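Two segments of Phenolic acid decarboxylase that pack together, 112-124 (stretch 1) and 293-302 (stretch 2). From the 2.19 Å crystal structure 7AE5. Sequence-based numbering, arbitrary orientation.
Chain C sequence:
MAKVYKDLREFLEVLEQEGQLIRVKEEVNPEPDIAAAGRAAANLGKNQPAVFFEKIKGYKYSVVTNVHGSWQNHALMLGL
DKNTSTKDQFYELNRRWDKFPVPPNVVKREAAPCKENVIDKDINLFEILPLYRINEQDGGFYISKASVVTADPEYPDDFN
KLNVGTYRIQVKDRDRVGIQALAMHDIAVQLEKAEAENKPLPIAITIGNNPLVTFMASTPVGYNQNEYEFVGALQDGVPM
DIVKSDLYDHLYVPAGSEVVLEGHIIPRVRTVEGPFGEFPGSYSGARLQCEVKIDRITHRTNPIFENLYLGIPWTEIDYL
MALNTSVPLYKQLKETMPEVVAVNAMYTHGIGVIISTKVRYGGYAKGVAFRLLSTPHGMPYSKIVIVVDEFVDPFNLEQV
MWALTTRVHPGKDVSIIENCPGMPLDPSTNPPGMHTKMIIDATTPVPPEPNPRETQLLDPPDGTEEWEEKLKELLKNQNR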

ATOM      1  N   ALA C 112     -61.541 -19.281   9.935  1.00 88.12           N
ATOM      2  CA  ALA C 112     -60.086 -19.263   9.975  1.00 84.84           C
ATOM      3  C   ALA C 112     -59.580 -20.609  10.463  1.00 83.56           C
ATOM      4  O   ALA C 112     -59.861 -20.982  11.613  1.00 83.96           O
ATOM      5  CB  ALA C 112     -59.586 -18.149  10.887  1.00 83.74           C
ATOM      6  N   PRO C 113     -58.848 -21.368   9.643  1.00 68.93           N
ATOM      7  CA  PRO C 113     -58.404 -22.704  10.081  1.00 68.05           C
ATOM      8  C   PRO C 113     -57.505 -22.683  11.306  1.00 66.03           C
ATOM      9  O   PRO C 113     -57.456 -23.679  12.039  1.00 66.02           O
ATOM     10  CB  PRO C 113     -57.665 -23.249   8.849  1.00 66.98           C
ATOM     11  CG  PRO C 113     -58.197 -22.455   7.697  1.00 68.29           C
ATOM     12  CD  PRO C 113     -58.495 -21.094   8.241  1.00 68.57           C
ATOM     13  N   CYS C 114     -56.791 -21.584  11.556  1.00 71.66           N
ATOM     14  CA  CYS C 114     -55.983 -21.486  12.766  1.00 70.04           C
ATOM     15  C   CYS C 114     -56.829 -21.414  14.029  1.00 71.66           C
ATOM     16  O   CYS C 114     -56.279 -21.531  15.129  1.00 70.72           O
ATOM     17  CB  CYS C 114     -55.065 -20.265  12.692  1.00 68.25           C
ATOM     18  SG  CYS C 114     -55.906 -18.684  12.944  1.00 69.89           S
ATOM     19  N   LYS C 115     -58.143 -21.230  13.898  1.00 78.46           N
ATOM     20  CA  LYS C 115     -59.051 -21.141  15.034  1.00 80.35           C
ATOM     21  C   LYS C 115     -59.883 -22.411  15.198  1.00 82.07           C
ATOM     22  O   LYS C 115     -60.986 -22.370  15.749  1.00 84.40           O
ATOM     23  CB  LYS C 115     -59.962 -19.922  14.887  1.00 82.31           C
ATOM     24  CG  LYS C 115     -59.227 -18.588  14.889  1.00 80.97           C
ATOM     25  CD  LYS C 115     -58.455 -18.374  16.180  1.00 79.60           C
ATOM     26  CE  LYS C 115     -57.773 -17.012  16.198  1.00 78.56           C
ATOM     27  NZ  LYS C 115     -58.697 -15.930  16.635  1.00 80.91           N
ATOM     28  N   GLU C 116     -59.368 -23.548  14.724  1.00 82.54           N
ATOM     29  CA  GLU C 116     -60.123 -24.796  14.803  1.00 84.28           C
ATOM     30  C   GLU C 116     -60.091 -25.382  16.212  1.00 84.40           C
ATOM     31  O   GLU C 116     -61.142 -25.691  16.786  1.00 86.62           O
ATOM     32  CB  GLU C 116     -59.582 -25.806  13.789  1.00 83.47           C
ATOM     33  CG  GLU C 116     -59.967 -25.509  12.347  1.00 84.31           C
ATOM     34  CD  GLU C 116     -59.435 -26.542  11.371  1.00 83.74           C
ATOM     35  OE1 GLU C 116     -59.929 -26.590  10.223  1.00 85.04           O
ATOM     36  OE2 GLU C 116     -58.515 -27.299  11.748  1.00 82.17           O
ATOM     37  N   ASN C 117     -58.900 -25.549  16.779  1.00 76.71           N
ATOM     38  CA  ASN C 117     -58.737 -26.089  18.121  1.00 76.78           C
ATOM     39  C   ASN C 117     -58.168 -25.019  19.041  1.00 75.70           C
ATOM     40  O   ASN C 117     -57.290 -24.247  18.642  1.00 73.83           O
ATOM     41  CB  ASN C 117     -57.823 -27.317  18.114  1.00 75.51           C
ATOM     42  CG  ASN C 117     -58.312 -28.401  17.177  1.00 76.67           C
ATOM     43  OD1 ASN C 117     -58.599 -28.145  16.007  1.00 76.97           O
ATOM     44  ND2 ASN C 117     -58.414 -29.622  17.689  1.00 77.52           N
ATOM     45  N   VAL C 118     -58.671 -24.977  20.273  1.00 74.61           N
ATOM     46  CA  VAL C 118     -58.329 -23.933  21.232  1.00 74.20           C
ATOM     47  C   VAL C 118     -57.854 -24.581  22.525  1.00 74.03           C
ATOM     48  O   VAL C 118     -58.524 -25.471  23.062  1.00 75.65           O
ATOM     49  CB  VAL C 118     -59.523 -23.000  21.508  1.00 76.51           C
ATOM     50  CG1 VAL C 118     -59.132 -21.926  22.507  1.00 76.26           C
ATOM     51  CG2 VAL C 118     -60.023 -22.374  20.212  1.00 76.97           C
ATOM     52  N   ILE C 119     -56.706 -24.129  23.025  1.00 83.42           N
ATOM     53  CA  ILE C 119     -56.177 -24.536  24.322  1.00 83.36           C
ATOM     54  C   ILE C 119     -56.097 -23.284  25.184  1.00 83.68           C
ATOM     55  O   ILE C 119     -55.308 -22.374  24.894  1.00 82.14           O
ATOM     56  CB  ILE C 119     -54.805 -25.214  24.204  1.00 81.22           C
ATOM     57  CG1 ILE C 119     -54.939 -26.586  23.538  1.00 81.39           C
ATOM     58  CG2 ILE C 119     -54.152 -25.339  25.577  1.00 81.19           C
ATOM     59  CD1 ILE C 119     -53.839 -27.564  23.911  1.00 80.32           C
ATOM     60  N   ASP C 120     -56.913 -23.226  26.237  1.00 90.10           N
ATOM     61  CA  ASP C 120     -56.924 -22.083  27.136  1.00 90.62           C
ATOM     62  C   ASP C 120     -56.494 -22.414  28.558  1.00 90.21           C
ATOM     63  O   ASP C 120     -56.332 -21.491  29.364  1.00 90.50           O
ATOM     64  CB  ASP C 120     -58.319 -21.436  27.171  1.00 95.03           C
ATOM     65  CG  ASP C 120     -59.327 -22.259  27.951  1.00 98.54           C
ATOM     66  OD1 ASP C 120     -59.252 -23.506  27.898  1.00 98.14           O
ATOM     67  OD2 ASP C 120     -60.195 -21.657  28.618  1.00101.92           O
ATOM     68  N   LYS C 121     -56.300 -23.690  28.890  1.00 86.63           N
ATOM     69  CA  LYS C 121     -55.874 -24.089  30.222  1.00 86.46           C
ATOM     70  C   LYS C 121     -54.841 -25.202  30.113  1.00 83.71           C
ATOM     71  O   LYS C 121     -54.829 -25.963  29.142  1.00 83.13           O
ATOM     72  CB  LYS C 121     -57.056 -24.554  31.084  1.00 90.51           C
ATOM     73  CG  LYS C 121     -57.817 -25.743  30.518  1.00 92.36           C
ATOM     74  CD  LYS C 121     -59.319 -25.572  30.694  1.00 96.97           C
ATOM     75  CE  LYS C 121     -60.093 -26.671  29.982  1.00 99.09           C
ATOM     76  NZ  LYS C 121     -60.598 -26.231  28.652  1.00 99.89           N
ATOM     77  N   ASP C 122     -53.978 -25.286  31.128  1.00 77.20           N
ATOM     78  CA  ASP C 122     -52.904 -26.281  31.185  1.00 74.89           C
ATOM     79  C   ASP C 122     -52.089 -26.276  29.894  1.00 71.88           C
ATOM     80  O   ASP C 122     -51.815 -27.320  29.295  1.00 71.24           O
ATOM     81  CB  ASP C 122     -53.460 -27.673  31.481  1.00 76.97           C
ATOM     82  CG  ASP C 122     -53.953 -27.812  32.907  1.00 79.56           C
ATOM     83  OD1 ASP C 122     -54.756 -28.730  33.174  1.00 82.15           O
ATOM     84  OD2 ASP C 122     -53.537 -26.998  33.760  1.00 79.22           O
ATOM     85  N   ILE C 123     -51.705 -25.074  29.465  1.00 70.70           N
ATOM     86  CA  ILE C 123     -51.048 -24.909  28.175  1.00 68.17           C
ATOM     87  C   ILE C 123     -49.735 -25.673  28.172  1.00 65.59           C
ATOM     88  O   ILE C 123     -48.871 -25.468  29.033  1.00 64.42           O
ATOM     89  CB  ILE C 123     -50.841 -23.426  27.866  1.00 67.15           C
ATOM     90  CG1 ILE C 123     -52.144 -22.821  27.353  1.00 69.78           C
ATOM     91  CG2 ILE C 123     -49.725 -23.235  26.849  1.00 63.91           C
ATOM     92  CD1 ILE C 123     -52.069 -21.351  27.156  1.00 69.46           C
ATOM     93  N   ASN C 124     -49.585 -26.572  27.201  1.00 64.63           N
ATOM     94  CA  ASN C 124     -48.391 -27.394  27.051  1.00 62.63           C
ATOM     95  C   ASN C 124     -47.996 -27.362  25.581  1.00 61.08           C
ATOM     96  O   ASN C 124     -48.684 -27.948  24.739  1.00 62.53           O
ATOM     97  CB  ASN C 124     -48.647 -28.827  27.525  1.00 64.44           C
ATOM     98  CG  ASN C 124     -47.371 -29.642  27.647  1.00 62.86           C
ATOM     99  OD1 ASN C 124     -46.296 -29.202  27.244  1.00 60.39           O
ATOM    100  ND2 ASN C 124     -47.491 -30.842  28.203  1.00 64.55           N
ATOM    101  N   LYS C 293     -45.012 -15.197  28.449  1.00 62.03           N
ATOM    102  CA  LYS C 293     -45.996 -16.158  28.916  1.00 61.62           C
ATOM    103  C   LYS C 293     -47.000 -16.401  27.801  1.00 61.91           C
ATOM    104  O   LYS C 293     -47.417 -15.465  27.116  1.00 62.78           O
ATOM    105  CB  LYS C 293     -46.710 -15.664  30.175  1.00 62.09           C
ATOM    106  CG  LYS C 293     -47.464 -16.755  30.917  1.00 61.45           C
ATOM    107  CD  LYS C 293     -48.104 -16.221  32.185  1.00 61.89           C
ATOM    108  CE  LYS C 293     -47.784 -17.107  33.378  1.00 60.96           C
ATOM    109  NZ  LYS C 293     -48.339 -18.482  33.226  1.00 60.18           N
ATOM    110  N   ILE C 294     -47.367 -17.660  27.607  1.00 52.36           N
ATOM    111  CA  ILE C 294     -48.280 -18.052  26.540  1.00 52.41           C
ATOM    112  C   ILE C 294     -49.652 -18.251  27.172  1.00 53.11           C
ATOM    113  O   ILE C 294     -49.860 -19.188  27.950  1.00 53.31           O
ATOM    114  CB  ILE C 294     -47.786 -19.310  25.814  1.00 51.43           C
ATOM    115  CG1 ILE C 294     -46.677 -18.924  24.833  1.00 51.49           C
ATOM    116  CG2 ILE C 294     -48.925 -19.991  25.070  1.00 52.41           C
ATOM    117  CD1 ILE C 294     -46.021 -20.095  24.159  1.00 50.53           C
ATOM    118  N   ASP C 295     -50.583 -17.348  26.857  1.00 65.24           N
ATOM    119  CA  ASP C 295     -51.895 -17.333  27.492  1.00 65.62           C
ATOM    120  C   ASP C 295     -52.922 -18.193  26.769  1.00 66.87           C
ATOM    121  O   ASP C 295     -53.864 -18.680  27.406  1.00 68.07           O
ATOM    122  CB  ASP C 295     -52.419 -15.897  27.586  1.00 66.62           C
ATOM    123  CG  ASP C 295     -51.499 -14.989  28.381  1.00 67.08           C
ATOM    124  OD1 ASP C 295     -51.375 -15.192  29.607  1.00 66.86           O
ATOM    125  OD2 ASP C 295     -50.903 -14.071  27.779  1.00 67.67           O
ATOM    126  N   ARG C 296     -52.769 -18.396  25.463  1.00 63.26           N
ATOM    127  CA  ARG C 296     -53.703 -19.227  24.717  1.00 64.61           C
ATOM    128  C   ARG C 296     -53.022 -19.752  23.462  1.00 63.84           C
ATOM    129  O   ARG C 296     -52.194 -19.067  22.856  1.00 62.79           O
ATOM    130  CB  ARG C 296     -54.977 -18.457  24.348  1.00 66.45           C
ATOM    131  CG  ARG C 296     -56.027 -19.305  23.643  1.00 68.05           C
ATOM    132  CD  ARG C 296     -57.094 -18.447  22.990  1.00 69.73           C
ATOM    133  NE  ARG C 296     -58.048 -17.929  23.964  1.00 71.04           N
ATOM    134  CZ  ARG C 296     -59.363 -18.086  23.881  1.00 73.07           C
ATOM    135  NH1 ARG C 296     -59.918 -18.741  22.874  1.00 74.07           N
ATOM    136  NH2 ARG C 296     -60.140 -17.569  24.828  1.00 74.17           N
ATOM    137  N   ILE C 297     -53.384 -20.976  23.084  1.00 66.09           N
ATOM    138  CA  ILE C 297     -52.920 -21.605  21.854  1.00 65.69           C
ATOM    139  C   ILE C 297     -54.134 -21.903  20.986  1.00 67.54           C
ATOM    140  O   ILE C 297     -55.105 -22.505  21.455  1.00 68.92           O
ATOM    141  CB  ILE C 297     -52.130 -22.898  22.133  1.00 64.75           C
ATOM    142  CG1 ILE C 297     -50.773 -22.574  22.757  1.00 62.82           C
ATOM    143  CG2 ILE C 297     -51.946 -23.702  20.850  1.00 64.84           C
ATOM    144  CD1 ILE C 297     -50.022 -23.795  23.238  1.00 62.00           C
ATOM    145  N   THR C 298     -54.083 -21.470  19.728  1.00 75.77           N
ATOM    146  CA  THR C 298     -55.078 -21.822  18.724  1.00 77.40           C
ATOM    147  C   THR C 298     -54.363 -22.484  17.555  1.00 76.67           C
ATOM    148  O   THR C 298     -53.369 -21.950  17.054  1.00 75.29           O
ATOM    149  CB  THR C 298     -55.858 -20.593  18.244  1.00 78.52           C
ATOM    150  OG1 THR C 298     -55.123 -19.931  17.208  1.00 77.58           O
ATOM    151  CG2 THR C 298     -56.094 -19.621  19.393  1.00 78.60           C
ATOM    152  N   HIS C 299     -54.862 -23.641  17.124  1.00 65.20           N
ATOM    153  CA  HIS C 299     -54.151 -24.413  16.116  1.00 64.54           C
ATOM    154  C   HIS C 299     -55.129 -25.198  15.255  1.00 66.31           C
ATOM    155  O   HIS C 299     -56.241 -25.523  15.682  1.00 67.93           O
ATOM    156  CB  HIS C 299     -53.135 -25.363  16.761  1.00 63.21           C
ATOM    157  CG  HIS C 299     -53.757 -26.492  17.525  1.00 64.23           C
ATOM    158  ND1 HIS C 299     -54.177 -27.658  16.921  1.00 65.30           N
ATOM    159  CD2 HIS C 299     -54.030 -26.632  18.844  1.00 64.39           C
ATOM    160  CE1 HIS C 299     -54.677 -28.469  17.836  1.00 66.09           C
ATOM    161  NE2 HIS C 299     -54.602 -27.870  19.011  1.00 65.54           N
ATOM    162  N   ARG C 300     -54.695 -25.496  14.033  1.00 63.88           N
ATOM    163  CA  ARG C 300     -55.454 -26.347  13.133  1.00 65.43           C
ATOM    164  C   ARG C 300     -55.428 -27.791  13.631  1.00 65.74           C
ATOM    165  O   ARG C 300     -54.633 -28.164  14.495  1.00 64.51           O
ATOM    166  CB  ARG C 300     -54.886 -26.266  11.716  1.00 64.92           C
ATOM    167  CG  ARG C 300     -54.623 -24.851  11.231  1.00 64.26           C
ATOM    168  CD  ARG C 300     -54.055 -24.841   9.823  1.00 63.78           C
ATOM    169  NE  ARG C 300     -54.820 -25.688   8.917  1.00 65.36           N
ATOM    170  CZ  ARG C 300     -54.853 -25.540   7.601  1.00 65.72           C
ATOM    171  NH1 ARG C 300     -54.178 -24.575   6.997  1.00 64.62           N
ATOM    172  NH2 ARG C 300     -55.578 -26.381   6.870  1.00 67.26           N
ATOM    173  N   THR C 301     -56.316 -28.610  13.076  1.00 69.89           N
ATOM    174  CA  THR C 301     -56.360 -30.017  13.451  1.00 70.41           C
ATOM    175  C   THR C 301     -55.166 -30.753  12.856  1.00 69.14           C
ATOM    176  O   THR C 301     -54.890 -30.644  11.657  1.00 69.01           O
ATOM    177  CB  THR C 301     -57.667 -30.652  12.983  1.00 72.75           C
ATOM    178  OG1 THR C 301     -58.774 -29.909  13.510  1.00 74.00           O
ATOM    179  CG2 THR C 301     -57.758 -32.094  13.462  1.00 73.43           C
ATOM    180  N   ASN C 302     -54.468 -31.511  13.698  1.00 79.43           N
ATOM    181  CA  ASN C 302     -53.207 -32.153  13.339  1.00 78.08           C
ATOM    182  C   ASN C 302     -52.208 -31.131  12.787  1.00 76.35           C
ATOM    183  O   ASN C 302     -51.794 -31.223  11.630  1.00 76.11           O
ATOM    184  CB  ASN C 302     -53.431 -33.284  12.344  1.00 79.23           C
ATOM    185  CG  ASN C 302     -53.951 -34.553  13.004  1.00 80.49           C
ATOM    186  OD1 ASN C 302     -53.254 -35.567  13.061  1.00 80.14           O
ATOM    187  ND2 ASN C 302     -55.181 -34.502  13.504  1.00 82.07           N
TER

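The most distinctive feature of this contact is the way the side chain of Asn 117 lies against that of its strand partner, His 299. Asn 117 CB sits 3.6 Å from the centroid of the His 299 ring, 24° off the ring normal, so that one of its C-H bonds is directed at the imidazole face in a CH-pi contact. The ring is also held from within its own stretch: His 299 ND1 donates to Arg 300 O, in the loop that follows the strand, over a short 2.5 Å, which helps to fix the face that Asn 117 covers.

Behind this pairing is a short antiparallel ladder, with the strands 117-119 and 293-299 running at 163° to each other. Asn 117 and His 299 form a hydrogen-bonded pair, Asn 117 N to His 299 O and His 299 N to Asn 117 O both measuring 2.9 Å. The next such pair is straighter: Ile 119 N donates to Ile 297 O at 2.8 Å and Ile 297 N to Ile 119 O at 3.0 Å, with angles at hydrogen of 172° and 175°. Between them, Val 118 and Thr 298 make the non-hydrogen-bonded pair, where the backbones are linked by CA-H...O contacts from Thr 298 CA to Asn 117 O (3.3 Å) and from Val 118 CA to Ile 297 O (3.5 Å).

Ile 119 and Ile 297 project from the same face of the sheet as Asn 117 and His 299, and their CB atoms are 4.1 Å apart. Beyond the end of the short strand, Ile 123 turns back toward the longer one and extends this apolar patch, its CG2 lying 3.7 Å from Ile 297 CD1 and 3.8 Å from Ile 294 CG2. On the other face, Val 118 CG1 approaches Arg 296 NH1 to 3.3 Å.

Before the ladder, the chain of stretch 1 turns through a 3-10 segment, and side chains take over part of the bonding. Thr 298 OG1 donates to Cys 114 O at 2.9 Å; His 299 N is also near that oxygen, but its angle is poor and its hydrogen goes to Asn 117 O instead. Pro 113 CB lies over one face of the Arg 300 guanidinium, 3.7 Å from Arg 300 NE. Glu 116 OE2 accepts from Thr 301 N at 2.9 Å, anchoring the chain just past the strand. The Thr 301 hydroxyl is within reach of two acceptors, with OG1 3.2 Å from Glu 116 OE2 and 3.1 Å from Asn 117 OD1.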